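Local coordinates for protein beta-phosphoglucomutase (Bacteroides vulgatus, PDB 3DV9) that probably interconverts beta-glucose 1-phosphate and glucose 6-phosphate, as a magnesium-dependent phosphoglucomutase of the haloacid dehalogenase superfamily, at residues 73-76 with 77-81; 140-143 with 144-148; 214-217 with 218-221. One frame throughout, in Å; residues are numbered along the deposited sequence. Where two conformers were deposited one is given.

Contact 1 of 3, residues 73-76 with 77-81; sequences INIV and SRRER
I73 starts the run of i to i+4 bonds that ties 73-76 to 77-81: its carbonyl O accepts from S77 N at 2.8 Å. The end of its side chain leads off and packs on I90, I93 and W45, apolar neighbours that suit a branched hydrocarbon. N74 O takes R78 N at 2.9 Å and also lies over one face of the R78 guanidinium. The R78 chain, bent at its third torsion (chi3 -63°), folds back so that NH1 comes to 3.4 Å from N74 CB. R78 NH1 forms a salt bridge with D84, and N74 OD1 accepts from A85 N. I75 presents CG1 to R78 NH2, while its carbonyl receives only a weak bond from R79 N. V76 O accepts from E80 N at 3.1 Å; CG2 of V76 sits over a guanidinium face of R79, whose NH1 forms a salt bridge with E60, and CG1 lies beside the carboxylate of E80, whose OE2 accepts from G55 N.

One turn on, R81 grips S77 OG side-on with NE and NH2, the hydroxyl oxygen lying in the guanidinium plane. S77 OG also bonds to H83 O, beyond the helix. An alanine here would probably leave R81 NE and H83 O each without this partner and R81, still paired with E89, freer to turn. Helix 69-81 thus packs I73 and N74 against helix 87-101, and I73 and V76 against helix 38-51.

Contact 2 of 3, residues 140-143 with 144-148; sequences DRLN and HNFPG
R141 and N145 meet in a local contact across the last turn of helix 139-145, where the helix that follows strand 126-130 gives way to loop. The side-chain amide of N145 turns back to its own helix: ND2 donates to R141 O at 2.8 Å and nearly straight (174°), with the oxygen in the amide plane. The backbone bond from N145 N to that same carbonyl is only weak, and the side chain supplies the stronger link. Asparagine suits the place because it can do this while OD1 accepts from R109. In the conformer given for R141, the amide nitrogen lies over one guanidinium face, near its rim, and NH1 donates to A107 O.

L142 O is doubly held as the helix ends. F146 N donates to it at 2.8 Å, whereas N145 N comes from above the carbonyl plane at 3.3 Å. F146 is the first residue to leave helical backbone angles. With CG anti to the carbonyl carbon (chi1 -53°), its ring is set beside L142, and CD2 of F146 approaches L142 CD2 at 3.9 Å, an apolar pairing of two buried side chains. P147, with no N-H to offer, cannot continue the bonding pattern; its CA instead makes a C-H...O contact of 3.2 Å to N143 O. G148 then turns with a positive phi of 70°, a backbone shape that favours glycine.

F146 packs on A113, L114 and L117 of helix 113-122 and meets F35 edge-to-face, while L142, R141 and N145 also rest on F35, so the helix end is joined to both the F35 loop and helix 113-122.

Contact 3 of 3, residues 214-217 with 218-221; sequences HDNV and LLNE
L219 turns back over D215 and N216 of its own short helix, and its side chain can be followed outward from the backbone. CB lies 3.8 Å from D215 O, the carbonyl that also accepts from L219 N. CG, anti to the carbonyl carbon (chi1 -64°), comes closer to that oxygen, at 3.5 Å. At the tip, CD1 reaches 3.8 Å from N216 OD1, the two side chains crossing at a slant, and also approaches D215 CB. The leucine therefore lies back along the short helix, and it touches L226 as well.

D215 O serves two donors: L219 N, straight (173°) at 3.0 Å, and L218 N, which approaches from above the carbonyl plane. Immediately before D215, H214 takes the N-cap position. Its ND1 accepts from N216 N at 2.9 Å, a role open to a histidine nitrogen that carries no proton. The D215 carboxylate is held by N209. L218, the buried residue here, suits its place with an apolar chain that packs on P192 and L226.

Near the end of the turn N220 N bonds to N216 O at 2.8 Å, and a water donates to both V217 O (2.7 Å) and E221 OE2, bridging backbone and carboxylate.

Backbone bonds, one histidine cap and one water bridge thus carry the polar side of the contact, and L218 the apolar one. With ND1 accepting, a neutral H214 would carry its proton on NE2, and protonating ND1 as well would probably cost the helix its cap.

All three contacts are local, each along or at the end of a single helix. They lie on different helices (69-81, 139-145 and 215-219), share no element and do not touch: contacts 1 and 2 have centres 37 Å apart, and contacts 2 and 3 lie on opposite sides of the chain's centre. Contacts 1 and 2 are partly buried, whereas contact 3 is a surface turn. Contact 1 is the richest in charge, arginines reaching beyond a helix that packs on other helices. Contact 2 ends a helix with an amide and an aromatic ring set against F35. Contact 3, in the beta-alpha-beta unit of strands 204-208 and 225-227, relies on a histidine cap and a bridging water, with the side chain of L218 about 9 Å from the magnesium ion.

Contact 1 of 3, residues 73-76 with 77-81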
ATOM      1  N   ILE A  73      15.316  -6.050   7.684  1.00 28.67           N
ATOM      2  CA  ILE A  73      16.488  -6.233   8.548  1.00 29.11           C
ATOM      3  C   ILE A  73      17.399  -7.305   7.962  1.00 28.58           C
ATOM      4  O   ILE A  73      18.626  -7.130   7.906  1.00 29.53           O
ATOM      5  CB  ILE A  73      16.067  -6.598  10.006  1.00 28.51           C
ATOM      6  CG1 ILE A  73      15.286  -5.445  10.640  1.00 28.28           C
ATOM      7  CG2 ILE A  73      17.294  -6.954  10.883  1.00 29.34           C
ATOM      8  CD1 ILE A  73      14.393  -5.879  11.836  1.00 29.74           C
ATOM      9  N   ASN A  74      16.806  -8.407   7.506  1.00 29.53           N
ATOM     10  CA  ASN A  74      17.611  -9.520   6.975  1.00 29.55           C
ATOM     11  C   ASN A  74      18.335  -9.197   5.671  1.00 29.62           C
ATOM     12  O   ASN A  74      19.468  -9.665   5.459  1.00 29.86           O
ATOM     13  CB  ASN A  74      16.792 -10.801   6.839  1.00 30.42           C
ATOM     14  CG  ASN A  74      16.597 -11.500   8.158  1.00 30.52           C
ATOM     15  OD1 ASN A  74      17.299 -11.204   9.129  1.00 30.06           O
ATOM     16  ND2 ASN A  74      15.634 -12.421   8.210  1.00 30.31           N
ATOM     17  N   ILE A  75      17.707  -8.379   4.821  1.00 29.01           N
ATOM     18  CA  ILE A  75      18.372  -7.904   3.601  1.00 28.54           C
ATOM     19  C   ILE A  75      19.640  -7.158   3.969  1.00 27.23           C
ATOM     20  O   ILE A  75      20.719  -7.465   3.459  1.00 27.89           O
ATOM     21  CB  ILE A  75      17.440  -6.981   2.737  1.00 28.67           C
ATOM     22  CG1 ILE A  75      16.362  -7.825   2.050  1.00 29.32           C
ATOM     23  CG2 ILE A  75      18.256  -6.170   1.699  1.00 28.35           C
ATOM     24  CD1 ILE A  75      15.141  -7.004   1.632  1.00 27.19           C
ATOM     25  N   VAL A  76      19.523  -6.201   4.881  1.00 26.64           N
ATOM     26  CA  VAL A  76      20.659  -5.382   5.257  1.00 25.76           C
ATOM     27  C   VAL A  76      21.702  -6.220   6.015  1.00 24.50           C
ATOM     28  O   VAL A  76      22.910  -6.037   5.828  1.00 26.77           O
ATOM     29  CB  VAL A  76      20.239  -4.169   6.109  1.00 25.85           C
ATOM     30  CG1 VAL A  76      21.446  -3.326   6.487  1.00 25.33           C
ATOM     31  CG2 VAL A  76      19.192  -3.337   5.367  1.00 26.23           C
ATOM     32  N   SER A  77      21.241  -7.120   6.880  1.00 23.09           N
ATOM     33  CA  SER A  77      22.163  -7.978   7.646  1.00 20.73           C
ATOM     34  C   SER A  77      22.989  -8.899   6.742  1.00 20.62           C
ATOM     35  O   SER A  77      24.223  -9.017   6.902  1.00 19.35           O
ATOM     36  CB  SER A  77      21.402  -8.802   8.679  1.00 20.84           C
ATOM     37  OG  SER A  77      22.307  -9.593   9.443  1.00 17.59           O
ATOM     38  N   ARG A  78      22.311  -9.549   5.796  1.00 20.42           N
ATOM     39  CA  ARG A  78      22.979 -10.479   4.891  1.00 21.08           C
ATOM     40  C   ARG A  78      24.096  -9.782   4.146  1.00 21.13           C
ATOM     41  O   ARG A  78      25.193 -10.312   4.030  1.00 21.45           O
ATOM     42  CB  ARG A  78      22.007 -11.100   3.898  1.00 20.59           C
ATOM     43  CG  ARG A  78      21.197 -12.247   4.461  1.00 21.62           C
ATOM     44  CD  ARG A  78      20.500 -13.050   3.348  1.00 23.13           C
ATOM     45  NE  ARG A  78      19.521 -12.263   2.590  1.00 24.47           N
ATOM     46  CZ  ARG A  78      18.266 -12.041   2.975  1.00 25.35           C
ATOM     47  NH1 ARG A  78      17.815 -12.541   4.122  1.00 26.86           N
ATOM     48  NH2 ARG A  78      17.457 -11.315   2.212  1.00 26.76           N
ATOM     49  N   ARG A  79      23.824  -8.580   3.663  1.00 20.93           N
ATOM     50  CA  ARG A  79      24.812  -7.882   2.866  1.00 20.78           C
ATOM     51  C   ARG A  79      25.975  -7.303   3.672  1.00 20.45           C
ATOM     52  O   ARG A  79      27.090  -7.228   3.159  1.00 20.36           O
ATOM     53  CB  ARG A  79      24.159  -6.818   1.987  1.00 21.01           C
ATOM     54  CG  ARG A  79      23.994  -5.474   2.616  1.00 20.84           C
ATOM     55  CD  ARG A  79      23.188  -4.601   1.715  1.00 23.48           C
ATOM     56  NE  ARG A  79      22.908  -3.315   2.344  1.00 23.51           N
ATOM     57  CZ  ARG A  79      21.857  -2.563   2.063  1.00 19.40           C
ATOM     58  NH1 ARG A  79      20.966  -2.983   1.177  1.00 18.30           N
ATOM     59  NH2 ARG A  79      21.692  -1.407   2.697  1.00 19.57           N
ATOM     60  N   GLU A  80      25.723  -6.919   4.925  1.00 20.06           N
ATOM     61  CA  GLU A  80      26.757  -6.316   5.775  1.00 19.47           C
ATOM     62  C   GLU A  80      27.543  -7.357   6.562  1.00 19.08           C
ATOM     63  O   GLU A  80      28.728  -7.154   6.845  1.00 19.00           O
ATOM     64  CB  GLU A  80      26.154  -5.292   6.733  1.00 19.74           C
ATOM     65  CG  GLU A  80      25.647  -4.032   6.056  1.00 19.86           C
ATOM     66  CD  GLU A  80      25.388  -2.888   7.022  1.00 19.54           C
ATOM     67  OE1 GLU A  80      25.630  -3.052   8.251  1.00 21.41           O
ATOM     68  OE2 GLU A  80      24.988  -1.807   6.544  1.00 17.34           O
ATOM     69  N   ARG A  81      26.881  -8.472   6.885  1.00 18.35           N
ATOM     70  CA  ARG A  81      27.397  -9.487   7.812  1.00 18.13           C
ATOM     71  C   ARG A  81      27.427 -10.887   7.201  1.00 18.04           C
ATOM     72  O   ARG A  81      28.017 -11.798   7.774  1.00 17.23           O
ATOM     73  CB  ARG A  81      26.532  -9.528   9.079  1.00 17.54           C
ATOM     74  CG  ARG A  81      26.439  -8.207   9.825  1.00 17.89           C
ATOM     75  CD  ARG A  81      25.852  -8.392  11.226  1.00 17.66           C
ATOM     76  NE  ARG A  81      24.471  -8.895  11.206  1.00 15.29           N
ATOM     77  CZ  ARG A  81      23.759  -9.173  12.299  1.00 17.10           C
ATOM     78  NH1 ARG A  81      24.290  -9.007  13.506  1.00 19.40           N
ATOM     79  NH2 ARG A  81      22.530  -9.640  12.185  1.00 16.80           N
TER

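Contact 2 of 3, residues 140-143 with 144-148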
ATOM      1  N   ASP A 140      -8.820   2.625  15.624  1.00 24.18           N
ATOM      2  CA  ASP A 140      -9.139   3.875  16.349  1.00 23.12           C
ATOM      3  C   ASP A 140      -8.580   5.113  15.611  1.00 22.39           C
ATOM      4  O   ASP A 140      -9.304   6.123  15.418  1.00 21.40           O
ATOM      5  CB  ASP A 140      -8.602   3.820  17.785  1.00 23.37           C
ATOM      6  CG  ASP A 140      -9.351   2.827  18.659  1.00 24.63           C
ATOM      7  OD1 ASP A 140      -8.846   2.504  19.756  1.00 25.58           O
ATOM      8  OD2 ASP A 140     -10.444   2.371  18.264  1.00 26.46           O
ATOM      9  N   ARG A 141      -7.310   5.027  15.185  1.00 20.98           N
ATOM     10  CA  ARG A 141      -6.702   6.099  14.381  0.60 20.25           C
ATOM     11  C   ARG A 141      -7.374   6.234  13.005  1.00 19.87           C
ATOM     12  O   ARG A 141      -7.636   7.351  12.533  1.00 18.42           O
ATOM     13  CB  ARG A 141      -5.200   5.891  14.200  0.60 19.61           C
ATOM     14  CG  ARG A 141      -4.497   7.111  13.605  0.60 20.75           C
ATOM     15  CD  ARG A 141      -3.765   7.987  14.717  0.60 21.48           C
ATOM     16  NE  ARG A 141      -3.644   9.423  14.351  0.60 21.26           N
ATOM     17  CZ  ARG A 141      -2.929   9.821  13.237  0.60 21.87           C
ATOM     18  NH1 ARG A 141      -2.901  11.149  13.010  0.60 20.96           N
ATOM     19  NH2 ARG A 141      -2.244   8.905  12.341  0.60 22.49           N
ATOM     20  N   LEU A 142      -7.658   5.105  12.375  1.00 19.23           N
ATOM     21  CA  LEU A 142      -8.404   5.126  11.129  1.00 20.46           C
ATOM     22  C   LEU A 142      -9.796   5.694  11.321  1.00 21.56           C
ATOM     23  O   LEU A 142     -10.257   6.481  10.488  1.00 21.91           O
ATOM     24  CB  LEU A 142      -8.480   3.719  10.535  1.00 20.16           C
ATOM     25  CG  LEU A 142      -7.222   3.237   9.826  1.00 19.59           C
ATOM     26  CD1 LEU A 142      -7.293   1.738   9.657  1.00 19.40           C
ATOM     27  CD2 LEU A 142      -7.115   3.935   8.452  1.00 20.44           C
ATOM     28  N   ASN A 143     -10.474   5.293  12.404  1.00 21.65           N
ATOM     29  CA  ASN A 143     -11.832   5.777  12.704  1.00 21.65           C
ATOM     30  C   ASN A 143     -11.874   7.281  12.896  1.00 21.95           C
ATOM     31  O   ASN A 143     -12.812   7.941  12.455  1.00 21.76           O
ATOM     32  CB  ASN A 143     -12.426   5.098  13.947  1.00 22.65           C
ATOM     33  CG  ASN A 143     -13.870   5.552  14.235  1.00 24.91           C
ATOM     34  OD1 ASN A 143     -14.756   5.452  13.371  1.00 29.34           O
ATOM     35  ND2 ASN A 143     -14.104   6.052  15.445  1.00 27.02           N
ATOM     36  N   HIS A 144     -10.879   7.828  13.594  1.00 20.61           N
ATOM     37  CA  HIS A 144     -10.802   9.249  13.912  0.60 21.26           C
ATOM     38  C   HIS A 144     -10.583  10.121  12.652  1.00 20.64           C
ATOM     39  O   HIS A 144     -10.939  11.315  12.619  1.00 20.73           O
ATOM     40  CB  HIS A 144      -9.608   9.398  14.865  0.60 22.04           C
ATOM     41  CG  HIS A 144      -9.274  10.804  15.238  0.60 23.25           C
ATOM     42  ND1 HIS A 144     -10.150  11.626  15.914  0.60 24.82           N
ATOM     43  CD2 HIS A 144      -8.142  11.521  15.063  0.60 23.25           C
ATOM     44  CE1 HIS A 144      -9.576  12.797  16.130  0.60 26.45           C
ATOM     45  NE2 HIS A 144      -8.355  12.761  15.623  0.60 25.34           N
ATOM     46  N   ASN A 145      -9.925   9.533  11.650  1.00 19.54           N
ATOM     47  CA  ASN A 145      -9.518  10.274  10.451  1.00 18.51           C
ATOM     48  C   ASN A 145     -10.423  10.010   9.264  1.00 18.00           C
ATOM     49  O   ASN A 145     -10.572  10.838   8.403  1.00 18.70           O
ATOM     50  CB  ASN A 145      -8.063  10.003  10.097  1.00 19.12           C
ATOM     51  CG  ASN A 145      -7.141  10.674  11.032  1.00 20.68           C
ATOM     52  OD1 ASN A 145      -6.733  11.812  10.794  1.00 17.46           O
ATOM     53  ND2 ASN A 145      -6.823  10.004  12.136  1.00 22.95           N
ATOM     54  N   PHE A 146     -11.028   8.824   9.238  1.00 18.51           N
ATOM     55  CA  PHE A 146     -11.914   8.412   8.132  1.00 18.95           C
ATOM     56  C   PHE A 146     -13.208   7.838   8.746  1.00 19.56           C
ATOM     57  O   PHE A 146     -13.429   6.603   8.703  1.00 18.47           O
ATOM     58  CB  PHE A 146     -11.161   7.378   7.233  1.00 18.90           C
ATOM     59  CG  PHE A 146      -9.808   7.874   6.766  1.00 16.77           C
ATOM     60  CD1 PHE A 146      -9.717   8.870   5.797  1.00 18.60           C
ATOM     61  CD2 PHE A 146      -8.623   7.375   7.336  1.00 15.59           C
ATOM     62  CE1 PHE A 146      -8.437   9.357   5.366  1.00 19.24           C
ATOM     63  CE2 PHE A 146      -7.360   7.843   6.942  1.00 16.02           C
ATOM     64  CZ  PHE A 146      -7.251   8.847   5.957  1.00 17.77           C
ATOM     65  N   PRO A 147     -14.034   8.706   9.340  1.00 20.05           N
ATOM     66  CA  PRO A 147     -15.101   8.203  10.219  1.00 19.63           C
ATOM     67  C   PRO A 147     -16.129   7.322   9.474  1.00 20.56           C
ATOM     68  O   PRO A 147     -16.693   7.725   8.435  1.00 21.49           O
ATOM     69  CB  PRO A 147     -15.752   9.489  10.799  1.00 21.19           C
ATOM     70  CG  PRO A 147     -14.781  10.576  10.563  1.00 19.91           C
ATOM     71  CD  PRO A 147     -14.042  10.184   9.282  1.00 19.80           C
ATOM     72  N   GLY A 148     -16.317   6.100   9.973  1.00 20.75           N
ATOM     73  CA  GLY A 148     -17.254   5.143   9.402  1.00 20.29           C
ATOM     74  C   GLY A 148     -16.891   4.557   8.042  1.00 20.00           C
ATOM     75  O   GLY A 148     -17.728   3.897   7.411  1.00 19.03           O
TER

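Contact 3 of 3, residues 214-217 with 218-221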
ATOM      1  N   HIS A 214      11.146   7.994  -8.413  1.00 19.35           N
ATOM      2  CA  HIS A 214      10.709   8.264  -9.793  1.00 18.93           C
ATOM      3  C   HIS A 214       9.480   7.440 -10.158  1.00 18.68           C
ATOM      4  O   HIS A 214       9.369   6.288  -9.719  1.00 20.03           O
ATOM      5  CB  HIS A 214      11.841   7.940 -10.785  1.00 17.93           C
ATOM      6  CG  HIS A 214      11.655   8.566 -12.144  1.00 18.67           C
ATOM      7  ND1 HIS A 214      10.938   7.972 -13.161  1.00 20.22           N
ATOM      8  CD2 HIS A 214      12.144   9.715 -12.656  1.00 18.35           C
ATOM      9  CE1 HIS A 214      10.971   8.739 -14.235  1.00 20.60           C
ATOM     10  NE2 HIS A 214      11.685   9.818 -13.951  1.00 20.48           N
ATOM     11  N   ASP A 215       8.580   8.022 -10.950  1.00 19.10           N
ATOM     12  CA  ASP A 215       7.413   7.295 -11.468  1.00 18.90           C
ATOM     13  C   ASP A 215       7.811   5.948 -12.014  1.00 19.74           C
ATOM     14  O   ASP A 215       7.077   4.975 -11.841  1.00 19.07           O
ATOM     15  CB  ASP A 215       6.675   8.059 -12.573  1.00 19.15           C
ATOM     16  CG  ASP A 215       5.901   9.280 -12.035  1.00 21.62           C
ATOM     17  OD1 ASP A 215       5.743   9.415 -10.787  1.00 23.76           O
ATOM     18  OD2 ASP A 215       5.462  10.111 -12.862  1.00 23.26           O
ATOM     19  N   ASN A 216       8.957   5.889 -12.721  1.00 20.62           N
ATOM     20  CA  ASN A 216       9.343   4.601 -13.346  1.00 21.17           C
ATOM     21  C   ASN A 216       9.474   3.426 -12.376  1.00 21.59           C
ATOM     22  O   ASN A 216       9.242   2.271 -12.742  1.00 21.82           O
ATOM     23  CB  ASN A 216      10.614   4.765 -14.205  1.00 22.00           C
ATOM     24  CG  ASN A 216      10.379   5.643 -15.443  1.00 24.32           C
ATOM     25  OD1 ASN A 216       9.253   6.090 -15.731  1.00 28.35           O
ATOM     26  ND2 ASN A 216      11.460   5.921 -16.174  1.00 26.96           N
ATOM     27  N   VAL A 217       9.812   3.715 -11.131  1.00 20.48           N
ATOM     28  CA  VAL A 217       9.957   2.704 -10.099  1.00 22.71           C
ATOM     29  C   VAL A 217       8.623   1.982  -9.870  1.00 22.14           C
ATOM     30  O   VAL A 217       8.584   0.793  -9.577  1.00 21.34           O
ATOM     31  CB  VAL A 217      10.470   3.380  -8.788  1.00 23.35           C
ATOM     32  CG1 VAL A 217      10.580   2.423  -7.680  1.00 26.54           C
ATOM     33  CG2 VAL A 217      11.849   4.007  -9.026  1.00 25.16           C
ATOM     34  N   LEU A 218       7.536   2.729 -10.042  1.00 20.95           N
ATOM     35  CA  LEU A 218       6.176   2.205  -9.861  1.00 20.61           C
ATOM     36  C   LEU A 218       5.658   1.549 -11.141  1.00 21.32           C
ATOM     37  O   LEU A 218       5.095   0.427 -11.129  1.00 21.79           O
ATOM     38  CB  LEU A 218       5.252   3.348  -9.433  1.00 20.42           C
ATOM     39  CG  LEU A 218       5.626   3.957  -8.067  1.00 22.13           C
ATOM     40  CD1 LEU A 218       4.676   5.133  -7.715  1.00 21.33           C
ATOM     41  CD2 LEU A 218       5.685   2.959  -6.911  1.00 21.99           C
ATOM     42  N   LEU A 219       5.821   2.248 -12.262  1.00 20.48           N
ATOM     43  CA  LEU A 219       5.429   1.729 -13.555  1.00 22.36           C
ATOM     44  C   LEU A 219       6.111   0.391 -13.881  1.00 23.20           C
ATOM     45  O   LEU A 219       5.483  -0.483 -14.475  1.00 22.62           O
ATOM     46  CB  LEU A 219       5.769   2.743 -14.652  1.00 22.28           C
ATOM     47  CG  LEU A 219       4.997   4.082 -14.544  1.00 23.36           C
ATOM     48  CD1 LEU A 219       5.577   5.081 -15.505  1.00 24.44           C
ATOM     49  CD2 LEU A 219       3.495   3.825 -14.836  1.00 25.33           C
ATOM     50  N   ASN A 220       7.384   0.247 -13.485  1.00 23.03           N
ATOM     51  CA  ASN A 220       8.152  -0.965 -13.805  1.00 24.59           C
ATOM     52  C   ASN A 220       7.711  -2.196 -13.054  1.00 24.89           C
ATOM     53  O   ASN A 220       8.134  -3.320 -13.393  1.00 24.59           O
ATOM     54  CB  ASN A 220       9.628  -0.746 -13.543  1.00 25.34           C
ATOM     55  CG  ASN A 220      10.294   0.093 -14.615  1.00 27.56           C
ATOM     56  OD1 ASN A 220       9.750   0.289 -15.702  1.00 28.80           O
ATOM     57  ND2 ASN A 220      11.482   0.598 -14.306  1.00 28.25           N
ATOM     58  N   GLU A 221       6.881  -1.993 -12.027  1.00 23.32           N
ATOM     59  CA  GLU A 221       6.289  -3.093 -11.293  1.00 23.46           C
ATOM     60  C   GLU A 221       4.913  -3.496 -11.853  1.00 23.58           C
ATOM     61  O   GLU A 221       4.225  -4.349 -11.265  1.00 24.11           O
ATOM     62  CB  GLU A 221       6.231  -2.751  -9.791  1.00 23.11           C
ATOM     63  CG  GLU A 221       7.615  -2.564  -9.167  1.00 24.46           C
ATOM     64  CD  GLU A 221       8.533  -3.772  -9.352  1.00 27.43           C
ATOM     65  OE1 GLU A 221       8.030  -4.921  -9.454  1.00 28.85           O
ATOM     66  OE2 GLU A 221       9.764  -3.549  -9.398  1.00 31.27           O
TER
HETATM   67  O   HOH W   1      10.632  -0.956  -9.751  1.00 23.46           O